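Local atomic coordinates of L-lactate dehydrogenase (Trichomonas vaginalis, PDB entry 4UUL), a protein that probably catalyses the NAD-dependent interconversion of 2-hydroxy and 2-oxo acids, lactate with pyruvate and malate with oxaloacetate, as a member of the LDH/MDH superfamily. Residues 161-169 / 216-225; 252-260 / 290-298. The protein carries 1 engineered substitution. All coordinates share one frame; numbering follows the deposited sequence. Where two conformers were deposited one is given.

How the interactions relate
Both interactions lie within the alpha/beta C-terminal domain, about 27 Å apart between centres, and they do not touch. Interaction 1 joins two helices, 156-170 and 214-236, in a mostly buried contact: apolar groups pack beside a glutamate, whose carboxylate is held by a tyrosine and a solvent-exposed lysine. Interaction 2, partly buried, sets the end of the next helix, 242-257, against a beta hairpin. There the backbone does more of the work, through two N-H groups, carbonyls and two glycines, helped by a threonine hydroxyl and a group of waters. The helix pair is held by side chains; in interaction 2 Val291 and the Trp255-Ile297 pair add apolar contact.

Interaction 1. Residues 161-169 / 216-225; sequences RAYYEVASK and YVFDTFFKKI
Lys169 lays its aliphatic chain over one face of the Tyr216 ring, its CE 4.1 Å from the ring centroid in a CH-pi contact. It flanks a knob-into-hole contact between helices 156-170 and 214-236 of the C-terminal domain; the two segments cross at 132°. The knob is Glu165, seated among Tyr216, Phe221, Lys224 and Ile225, and it shows how one acidic group can organise a helix pair. A bend at chi2 (62°) turns its carboxylate so that OE2 takes two bonds. Tyr216 OH donates to the anti lone pair of Glu165 OE2 at 2.6 Å, ring and carboxylate nearly coplanar. Lys224 NZ approaches Glu165 OE2 on the syn side at 2.7 Å, 25° out of the carboxylate plane, as a salt bridge. Two donors on one oxygen limit the carboxylate's rotation, and the ammonium probably helps keep it ionised. Deeper in the interface, Val166 CG2 lies 3.6 Å from Phe221 CE1, and Ala162 CB meets the edge of that ring. Arg161 NE forms a salt bridge with Asp58 of the second subunit, tying this helix to the partner chain. At the same end of the contact, Ile225 CD1 reaches within 3.7 Å of Ala162 CA.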
loop_
_atom_site.group_PDB
_atom_site.type_symbol
_atom_site.label_atom_id
_atom_site.label_comp_id
_atom_site.label_asym_id
_atom_site.label_seq_id
_atom_site.Cartn_x
_atom_site.Cartn_y
_atom_site.Cartn_z
ATOM N N ARG B 161 -5.196 9.120 -14.293
ATOM C CA ARG B 161 -6.476 8.730 -14.849
ATOM C C ARG B 161 -6.510 8.972 -16.344
ATOM O O ARG B 161 -7.031 8.156 -17.124
ATOM C CB ARG B 161 -7.638 9.468 -14.210
ATOM C CG ARG B 161 -7.961 8.997 -12.839
ATOM C CD ARG B 161 -8.938 9.878 -12.147
ATOM N NE ARG B 161 -9.387 9.333 -10.881
ATOM C CZ ARG B 161 -9.946 10.030 -9.918
ATOM N NH1 ARG B 161 -10.049 11.372 -10.040
ATOM N NH2 ARG B 161 -10.316 9.389 -8.843
ATOM N N ALA B 162 -6.032 10.148 -16.752
ATOM C CA ALA B 162 -6.076 10.520 -18.158
ATOM C C ALA B 162 -5.189 9.643 -19.010
ATOM O O ALA B 162 -5.578 9.227 -20.111
ATOM C CB ALA B 162 -5.677 11.980 -18.314
ATOM N N TYR B 163 -4.009 9.297 -18.490
ATOM C CA TYR B 163 -3.140 8.398 -19.243
ATOM C C TYR B 163 -3.769 7.028 -19.468
ATOM O O TYR B 163 -3.703 6.496 -20.577
ATOM C CB TYR B 163 -1.773 8.222 -18.547
ATOM C CG TYR B 163 -0.694 9.169 -19.045
ATOM C CD1 TYR B 163 0.125 8.837 -20.112
ATOM C CD2 TYR B 163 -0.491 10.412 -18.445
ATOM C CE1 TYR B 163 1.095 9.713 -20.560
ATOM C CE2 TYR B 163 0.479 11.300 -18.870
ATOM C CZ TYR B 163 1.284 10.927 -19.939
ATOM O OH TYR B 163 2.257 11.778 -20.403
ATOM N N TYR B 164 -4.351 6.465 -18.434
ATOM C CA TYR B 164 -4.922 5.146 -18.630
ATOM C C TYR B 164 -6.082 5.201 -19.624
ATOM O O TYR B 164 -6.207 4.349 -20.506
ATOM C CB TYR B 164 -5.347 4.579 -17.291
ATOM C CG TYR B 164 -5.542 3.059 -17.440
ATOM C CD1 TYR B 164 -6.750 2.549 -17.874
ATOM C CD2 TYR B 164 -4.484 2.144 -17.157
ATOM C CE1 TYR B 164 -6.972 1.189 -18.039
ATOM C CE2 TYR B 164 -4.675 0.757 -17.319
ATOM C CZ TYR B 164 -5.901 0.293 -17.757
ATOM O OH TYR B 164 -6.065 -1.043 -17.885
ATOM N N GLU B 165 -6.908 6.240 -19.542
ATOM C CA GLU B 165 -8.048 6.332 -20.415
ATOM C C GLU B 165 -7.591 6.446 -21.860
ATOM O O GLU B 165 -8.121 5.799 -22.739
ATOM C CB GLU B 165 -8.917 7.522 -19.999
ATOM C CG GLU B 165 -9.930 7.978 -20.978
ATOM C CD GLU B 165 -10.992 6.906 -21.303
ATOM O OE1 GLU B 165 -11.177 5.953 -20.505
ATOM O OE2 GLU B 165 -11.642 7.013 -22.371
ATOM N N VAL B 166 -6.621 7.311 -22.120
ATOM C CA VAL B 166 -6.192 7.533 -23.486
ATOM C C VAL B 166 -5.468 6.327 -24.031
ATOM O O VAL B 166 -5.702 5.929 -25.167
ATOM C CB VAL B 166 -5.318 8.804 -23.589
ATOM C CG1 VAL B 166 -4.681 8.891 -24.973
ATOM C CG2 VAL B 166 -6.177 10.030 -23.269
ATOM N N ALA B 167 -4.616 5.718 -23.222
ATOM C CA ALA B 167 -3.898 4.527 -23.663
ATOM C C ALA B 167 -4.902 3.431 -24.004
ATOM O O ALA B 167 -4.782 2.757 -25.015
ATOM C CB ALA B 167 -2.932 4.064 -22.554
ATOM N N SER B 168 -5.927 3.264 -23.178
ATOM C CA SER B 168 -6.917 2.234 -23.459
ATOM C C SER B 168 -7.673 2.560 -24.743
ATOM O O SER B 168 -7.935 1.678 -25.536
ATOM C CB SER B 168 -7.863 1.982 -22.272
ATOM O OG SER B 168 -8.718 3.073 -21.967
ATOM N N LYS B 169 -7.994 3.831 -24.960
ATOM C CA LYS B 169 -8.757 4.234 -26.124
ATOM C C LYS B 169 -7.964 3.942 -27.401
ATOM O O LYS B 169 -8.518 3.485 -28.401
ATOM C CB LYS B 169 -9.124 5.724 -26.018
ATOM C CG LYS B 169 -9.922 6.272 -27.219
ATOM C CD LYS B 169 -11.353 5.775 -27.208
ATOM C CE LYS B 169 -12.114 6.338 -28.385
ATOM N NZ LYS B 169 -13.552 5.985 -28.324
ATOM N N TYR B 216 -14.802 12.846 -28.984
ATOM C CA TYR B 216 -14.127 12.175 -27.903
ATOM C C TYR B 216 -13.209 13.133 -27.151
ATOM O O TYR B 216 -13.346 13.341 -25.941
ATOM C CB TYR B 216 -13.338 10.959 -28.406
ATOM C CG TYR B 216 -12.585 10.318 -27.257
ATOM C CD1 TYR B 216 -13.227 9.440 -26.395
ATOM C CD2 TYR B 216 -11.261 10.650 -26.993
ATOM C CE1 TYR B 216 -12.543 8.888 -25.298
ATOM C CE2 TYR B 216 -10.574 10.117 -25.925
ATOM C CZ TYR B 216 -11.221 9.232 -25.070
ATOM O OH TYR B 216 -10.502 8.721 -24.003
ATOM N N VAL B 217 -12.250 13.713 -27.864
ATOM C CA VAL B 217 -11.228 14.547 -27.218
ATOM C C VAL B 217 -11.815 15.692 -26.428
ATOM O O VAL B 217 -11.416 15.913 -25.274
ATOM C CB VAL B 217 -10.221 15.102 -28.260
ATOM C CG1 VAL B 217 -9.271 16.083 -27.627
ATOM C CG2 VAL B 217 -9.487 13.944 -28.951
ATOM N N PHE B 218 -12.745 16.428 -27.033
ATOM C CA PHE B 218 -13.184 17.699 -26.471
ATOM C C PHE B 218 -14.571 17.647 -25.843
ATOM O O PHE B 218 -15.157 18.688 -25.540
ATOM C CB PHE B 218 -13.131 18.785 -27.552
ATOM C CG PHE B 218 -11.746 19.044 -28.056
ATOM C CD1 PHE B 218 -10.816 19.752 -27.266
ATOM C CD2 PHE B 218 -11.362 18.572 -29.310
ATOM C CE1 PHE B 218 -9.523 19.971 -27.742
ATOM C CE2 PHE B 218 -10.072 18.770 -29.783
ATOM C CZ PHE B 218 -9.150 19.466 -29.018
ATOM N N ASP B 219 -15.093 16.448 -25.626
ATOM C CA ASP B 219 -16.297 16.304 -24.833
ATOM C C ASP B 219 -16.318 15.034 -23.966
ATOM O O ASP B 219 -16.274 15.113 -22.728
ATOM C CB ASP B 219 -17.524 16.340 -25.723
ATOM C CG ASP B 219 -18.785 16.441 -24.917
ATOM O OD1 ASP B 219 -19.058 17.549 -24.398
ATOM O OD2 ASP B 219 -19.477 15.408 -24.759
ATOM N N THR B 220 -16.379 13.869 -24.601
ATOM C CA THR B 220 -16.470 12.606 -23.876
ATOM C C THR B 220 -15.314 12.397 -22.893
ATOM O O THR B 220 -15.532 11.957 -21.749
ATOM C CB THR B 220 -16.421 11.415 -24.831
ATOM O OG1 THR B 220 -17.466 11.528 -25.798
ATOM C CG2 THR B 220 -16.562 10.099 -24.055
ATOM N N PHE B 221 -14.092 12.661 -23.341
ATOM C CA PHE B 221 -12.916 12.357 -22.545
ATOM C C PHE B 221 -12.996 13.089 -21.199
ATOM O O PHE B 221 -12.885 12.456 -20.155
ATOM C CB PHE B 221 -11.664 12.694 -23.340
ATOM C CG PHE B 221 -10.433 12.771 -22.525
ATOM C CD1 PHE B 221 -9.796 11.633 -22.080
ATOM C CD2 PHE B 221 -9.887 13.995 -22.254
ATOM C CE1 PHE B 221 -8.639 11.751 -21.308
ATOM C CE2 PHE B 221 -8.751 14.108 -21.534
ATOM C CZ PHE B 221 -8.145 13.007 -21.031
ATOM N N PHE B 222 -13.269 14.390 -21.195
ATOM C CA PHE B 222 -13.316 15.112 -19.904
ATOM C C PHE B 222 -14.472 14.640 -19.034
ATOM O O PHE B 222 -14.388 14.628 -17.784
ATOM C CB PHE B 222 -13.397 16.634 -20.094
ATOM C CG PHE B 222 -13.358 17.418 -18.794
ATOM C CD1 PHE B 222 -12.198 17.493 -18.051
ATOM C CD2 PHE B 222 -14.487 18.072 -18.323
ATOM C CE1 PHE B 222 -12.150 18.219 -16.875
ATOM C CE2 PHE B 222 -14.438 18.795 -17.149
ATOM C CZ PHE B 222 -13.264 18.859 -16.423
ATOM N N LYS B 223 -15.563 14.230 -19.663
ATOM C CA LYS B 223 -16.681 13.705 -18.895
ATOM C C LYS B 223 -16.271 12.431 -18.172
ATOM O O LYS B 223 -16.625 12.240 -17.009
ATOM C CB LYS B 223 -17.873 13.435 -19.791
ATOM C CG LYS B 223 -18.577 14.713 -20.206
ATOM C CD LYS B 223 -19.749 14.408 -21.095
ATOM C CE LYS B 223 -20.444 15.666 -21.553
ATOM N NZ LYS B 223 -21.538 15.315 -22.485
ATOM N N LYS B 224 -15.539 11.561 -18.854
ATOM C CA LYS B 224 -15.110 10.319 -18.230
ATOM C C LYS B 224 -14.187 10.633 -17.070
ATOM O O LYS B 224 -14.379 10.099 -15.966
ATOM C CB LYS B 224 -14.392 9.434 -19.238
ATOM C CG LYS B 224 -15.324 8.881 -20.296
ATOM C CD LYS B 224 -14.572 8.121 -21.377
ATOM C CE LYS B 224 -14.713 6.630 -21.233
ATOM N NZ LYS B 224 -14.151 5.934 -22.440
ATOM N N ILE B 225 -13.188 11.476 -17.319
ATOM C CA ILE B 225 -12.247 11.959 -16.277
ATOM C C ILE B 225 -12.967 12.724 -15.153
ATOM O O ILE B 225 -12.621 12.569 -13.970
ATOM C CB ILE B 225 -11.154 12.950 -16.901
ATOM C CG1 ILE B 225 -10.292 12.248 -17.937
ATOM C CG2 ILE B 225 -10.273 13.560 -15.845
ATOM C CD1 ILE B 225 -9.720 10.950 -17.492
HETATM O O HOH W 1 -9.730 13.000 -12.392
HETATM O O HOH W 2 -14.905 5.999 -25.406
#

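Interaction 2. Residues 252-260 / 290-298; sequences MKAWLFGTA and NVDKEGKIH
A beta hairpin and the end of helix 242-257 make this contact: the type I turn from Asp292 to Gly295, followed by a G1 bulge, packs against residues that leave the helix at Gly258. Two hydrogen bonds join Thr259 to the strand residue Val291. Thr259 N donates to Val291 O at 3.0 Å, and Val291 N returns a nearly straight bond (171°) to Thr259 OG1 at 2.9 Å. The hydroxyl thus stands in for a main-chain acceptor; its chi1 of 52° sets OG1 between the backbone N and the carbonyl carbon, facing the strand. Val291 packs against the last helical turn, with CG1 3.3 Å from Ala254 O.

At two glycines the backbones come close, where a CB would stand too near the facing carbonyls. Gly258 CA lies 3.3 Å from Val291 O, and Gly295 CA comes within 3.2 Å of Trp255 O. The carbonyl oxygens of Trp255 and Gly295 are close to each other as well, and Lys124 NZ donates to both, which would ease their repulsion. Ile297 sets CD1 over one face of the Trp255 indole, 3.7 Å from the centroid of the five-membered ring, with its CG1 near Trp255 CD1.

Within the hairpin, Asp292 braces the turn: OD1 receives Lys296 N, and OD2 receives His298 NE2 at 2.9 Å, from 55° out of the carboxylate plane. On the solvent side Lys293 doubles back along the loop, and its NZ donates to three waters that pass the link on to Phe257 O, Thr259 O and Val291 O. The whole is a glycine-terminated helix end resting on a 3:5 hairpin with a type I turn and G1 bulge, in the alpha/beta C-terminal domain of the LDH/MDH fold.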
loop_
_atom_site.group_PDB
_atom_site.type_symbol
_atom_site.label_atom_id
_atom_site.label_comp_id
_atom_site.label_asym_id
_atom_site.label_seq_id
_atom_site.Cartn_x
_atom_site.Cartn_y
_atom_site.Cartn_z
ATOM N N MET B 252 5.622 13.361 -4.498
ATOM C CA MET B 252 6.630 13.697 -3.500
ATOM C C MET B 252 8.008 13.129 -3.871
ATOM O O MET B 252 9.014 13.813 -3.691
ATOM C CB MET B 252 6.204 13.249 -2.118
ATOM C CG MET B 252 7.134 13.774 -1.007
ATOM S SD MET B 252 7.026 15.549 -0.731
ATOM C CE MET B 252 5.553 15.603 0.322
ATOM N N LYS B 253 8.068 11.897 -4.362
ATOM C CA LYS B 253 9.345 11.319 -4.718
ATOM C C LYS B 253 10.017 12.105 -5.844
ATOM O O LYS B 253 11.234 12.350 -5.811
ATOM C CB LYS B 253 9.127 9.845 -5.098
ATOM C CG LYS B 253 10.426 9.054 -5.220
ATOM C CD LYS B 253 10.154 7.622 -5.582
ATOM C CE LYS B 253 11.421 6.809 -5.607
ATOM N NZ LYS B 253 11.069 5.364 -5.699
ATOM N N ALA B 254 9.226 12.520 -6.831
ATOM C CA ALA B 254 9.748 13.364 -7.900
ATOM C C ALA B 254 10.241 14.716 -7.338
ATOM O O ALA B 254 11.304 15.195 -7.726
ATOM C CB ALA B 254 8.693 13.621 -8.927
ATOM N N TRP B 255 9.466 15.313 -6.450
ATOM C CA TRP B 255 9.818 16.595 -5.840
ATOM C C TRP B 255 11.109 16.510 -5.048
ATOM O O TRP B 255 11.914 17.448 -5.016
ATOM C CB TRP B 255 8.664 17.072 -4.955
ATOM C CG TRP B 255 8.693 18.496 -4.564
ATOM C CD1 TRP B 255 9.536 19.478 -4.996
ATOM C CD2 TRP B 255 7.769 19.115 -3.659
ATOM N NE1 TRP B 255 9.188 20.671 -4.385
ATOM C CE2 TRP B 255 8.094 20.482 -3.601
ATOM C CE3 TRP B 255 6.691 18.637 -2.906
ATOM C CZ2 TRP B 255 7.368 21.376 -2.826
ATOM C CZ3 TRP B 255 5.967 19.520 -2.121
ATOM C CH2 TRP B 255 6.312 20.889 -2.095
ATOM N N LEU B 256 11.324 15.384 -4.375
ATOM C CA LEU B 256 12.479 15.230 -3.528
ATOM C C LEU B 256 13.757 14.984 -4.331
ATOM O O LEU B 256 14.796 15.554 -3.971
ATOM C CB LEU B 256 12.275 14.097 -2.516
ATOM C CG LEU B 256 11.358 14.376 -1.336
ATOM C CD1 LEU B 256 10.966 13.091 -0.620
ATOM C CD2 LEU B 256 11.985 15.335 -0.353
ATOM N N PHE B 257 13.684 14.153 -5.385
ATOM C CA PHE B 257 14.881 13.577 -6.029
ATOM C C PHE B 257 14.980 13.796 -7.523
ATOM O O PHE B 257 16.006 13.463 -8.125
ATOM C CB PHE B 257 15.008 12.079 -5.720
ATOM C CG PHE B 257 14.985 11.785 -4.252
ATOM C CD1 PHE B 257 16.041 12.186 -3.452
ATOM C CD2 PHE B 257 13.905 11.151 -3.667
ATOM C CE1 PHE B 257 16.024 11.973 -2.109
ATOM C CE2 PHE B 257 13.903 10.917 -2.295
ATOM C CZ PHE B 257 14.961 11.328 -1.540
ATOM N N GLY B 258 13.959 14.407 -8.120
ATOM C CA GLY B 258 14.004 14.710 -9.540
ATOM C C GLY B 258 13.218 13.764 -10.406
ATOM O O GLY B 258 12.941 12.631 -10.026
ATOM N N THR B 259 12.798 14.267 -11.557
ATOM C CA THR B 259 12.092 13.463 -12.544
ATOM C C THR B 259 13.048 12.866 -13.564
ATOM O O THR B 259 14.210 13.284 -13.660
ATOM C CB THR B 259 11.034 14.331 -13.242
ATOM O OG1 THR B 259 11.647 15.536 -13.737
ATOM C CG2 THR B 259 9.920 14.677 -12.295
ATOM N N ALA B 260 12.535 11.896 -14.321
ATOM C CA ALA B 260 13.314 11.115 -15.279
ATOM C C ALA B 260 13.353 11.810 -16.635
ATOM O O ALA B 260 12.547 12.671 -16.898
ATOM C CB ALA B 260 12.692 9.734 -15.425
ATOM N N ASN B 290 8.814 19.473 -14.595
ATOM C CA ASN B 290 9.835 18.512 -14.259
ATOM C C ASN B 290 10.549 18.966 -12.984
ATOM O O ASN B 290 10.225 20.039 -12.447
ATOM C CB ASN B 290 10.758 18.208 -15.448
ATOM C CG ASN B 290 11.410 19.388 -16.030
ATOM O OD1 ASN B 290 11.795 20.344 -15.352
ATOM N ND2 ASN B 290 11.632 19.298 -17.354
ATOM N N VAL B 291 11.396 18.111 -12.420
ATOM C CA VAL B 291 12.057 18.465 -11.158
ATOM C C VAL B 291 13.529 18.118 -11.336
ATOM O O VAL B 291 13.866 17.042 -11.836
ATOM C CB VAL B 291 11.484 17.690 -9.949
ATOM C CG1 VAL B 291 12.132 18.212 -8.684
ATOM C CG2 VAL B 291 10.000 17.856 -9.892
ATOM N N ASP B 292 14.410 19.037 -10.994
ATOM C CA ASP B 292 15.829 18.769 -11.171
ATOM C C ASP B 292 16.392 17.969 -10.014
ATOM O O ASP B 292 15.677 17.657 -9.064
ATOM C CB ASP B 292 16.600 20.066 -11.426
ATOM C CG ASP B 292 16.598 21.030 -10.258
ATOM O OD1 ASP B 292 16.482 20.606 -9.109
ATOM O OD2 ASP B 292 16.800 22.239 -10.513
ATOM N N LYS B 293 17.645 17.563 -10.110
ATOM C CA LYS B 293 18.256 16.692 -9.114
ATOM C C LYS B 293 18.401 17.390 -7.770
ATOM O O LYS B 293 18.616 16.743 -6.750
ATOM C CB LYS B 293 19.622 16.200 -9.595
ATOM C CG LYS B 293 19.560 15.434 -10.884
ATOM C CD LYS B 293 18.735 14.171 -10.771
ATOM C CE LYS B 293 18.843 13.319 -12.039
ATOM N NZ LYS B 293 17.527 12.724 -12.427
ATOM N N GLU B 294 18.241 18.708 -7.753
ATOM C CA GLU B 294 18.280 19.433 -6.493
ATOM C C GLU B 294 16.883 19.604 -5.876
ATOM O O GLU B 294 16.724 20.261 -4.843
ATOM C CB GLU B 294 18.924 20.785 -6.691
ATOM C CG GLU B 294 20.435 20.744 -7.054
ATOM C CD GLU B 294 20.718 20.263 -8.474
ATOM O OE1 GLU B 294 20.005 20.667 -9.425
ATOM O OE2 GLU B 294 21.662 19.469 -8.648
ATOM N N GLY B 295 15.878 18.986 -6.474
ATOM C CA GLY B 295 14.535 19.030 -5.910
ATOM C C GLY B 295 13.789 20.314 -6.237
ATOM O O GLY B 295 12.816 20.619 -5.555
ATOM N N LYS B 296 14.208 21.055 -7.277
ATOM C CA LYS B 296 13.514 22.263 -7.655
ATOM C C LYS B 296 12.573 21.984 -8.822
ATOM O O LYS B 296 12.972 21.403 -9.820
ATOM C CB LYS B 296 14.505 23.373 -8.044
ATOM C CG LYS B 296 15.506 23.696 -6.958
ATOM C CD LYS B 296 14.864 24.128 -5.638
ATOM C CE LYS B 296 15.936 24.533 -4.608
ATOM N NZ LYS B 296 15.351 25.105 -3.350
ATOM N N ILE B 297 11.333 22.438 -8.690
ATOM C CA ILE B 297 10.307 22.238 -9.695
ATOM C C ILE B 297 10.457 23.286 -10.788
ATOM O O ILE B 297 10.627 24.466 -10.489
ATOM C CB ILE B 297 8.877 22.344 -9.077
ATOM C CG1 ILE B 297 8.684 21.287 -7.986
ATOM C CG2 ILE B 297 7.810 22.131 -10.144
ATOM C CD1 ILE B 297 7.371 21.451 -7.233
ATOM N N HIS B 298 10.349 22.868 -12.051
ATOM C CA HIS B 298 10.350 23.810 -13.180
ATOM C C HIS B 298 9.191 23.533 -14.091
ATOM O O HIS B 298 8.894 22.399 -14.364
ATOM C CB HIS B 298 11.647 23.693 -13.992
ATOM C CG HIS B 298 12.880 23.857 -13.171
ATOM N ND1 HIS B 298 13.395 25.088 -12.854
ATOM C CD2 HIS B 298 13.671 22.953 -12.556
ATOM C CE1 HIS B 298 14.477 24.937 -12.109
ATOM N NE2 HIS B 298 14.668 23.647 -11.919
HETATM O O HOH W 3 17.468 16.287 -4.414
HETATM O O HOH W 4 18.478 13.752 -6.604
HETATM O O HOH W 5 15.995 11.600 -10.510
HETATM O O HOH W 6 15.919 15.200 -12.433
HETATM O O HOH W 7 16.407 12.906 -15.314
#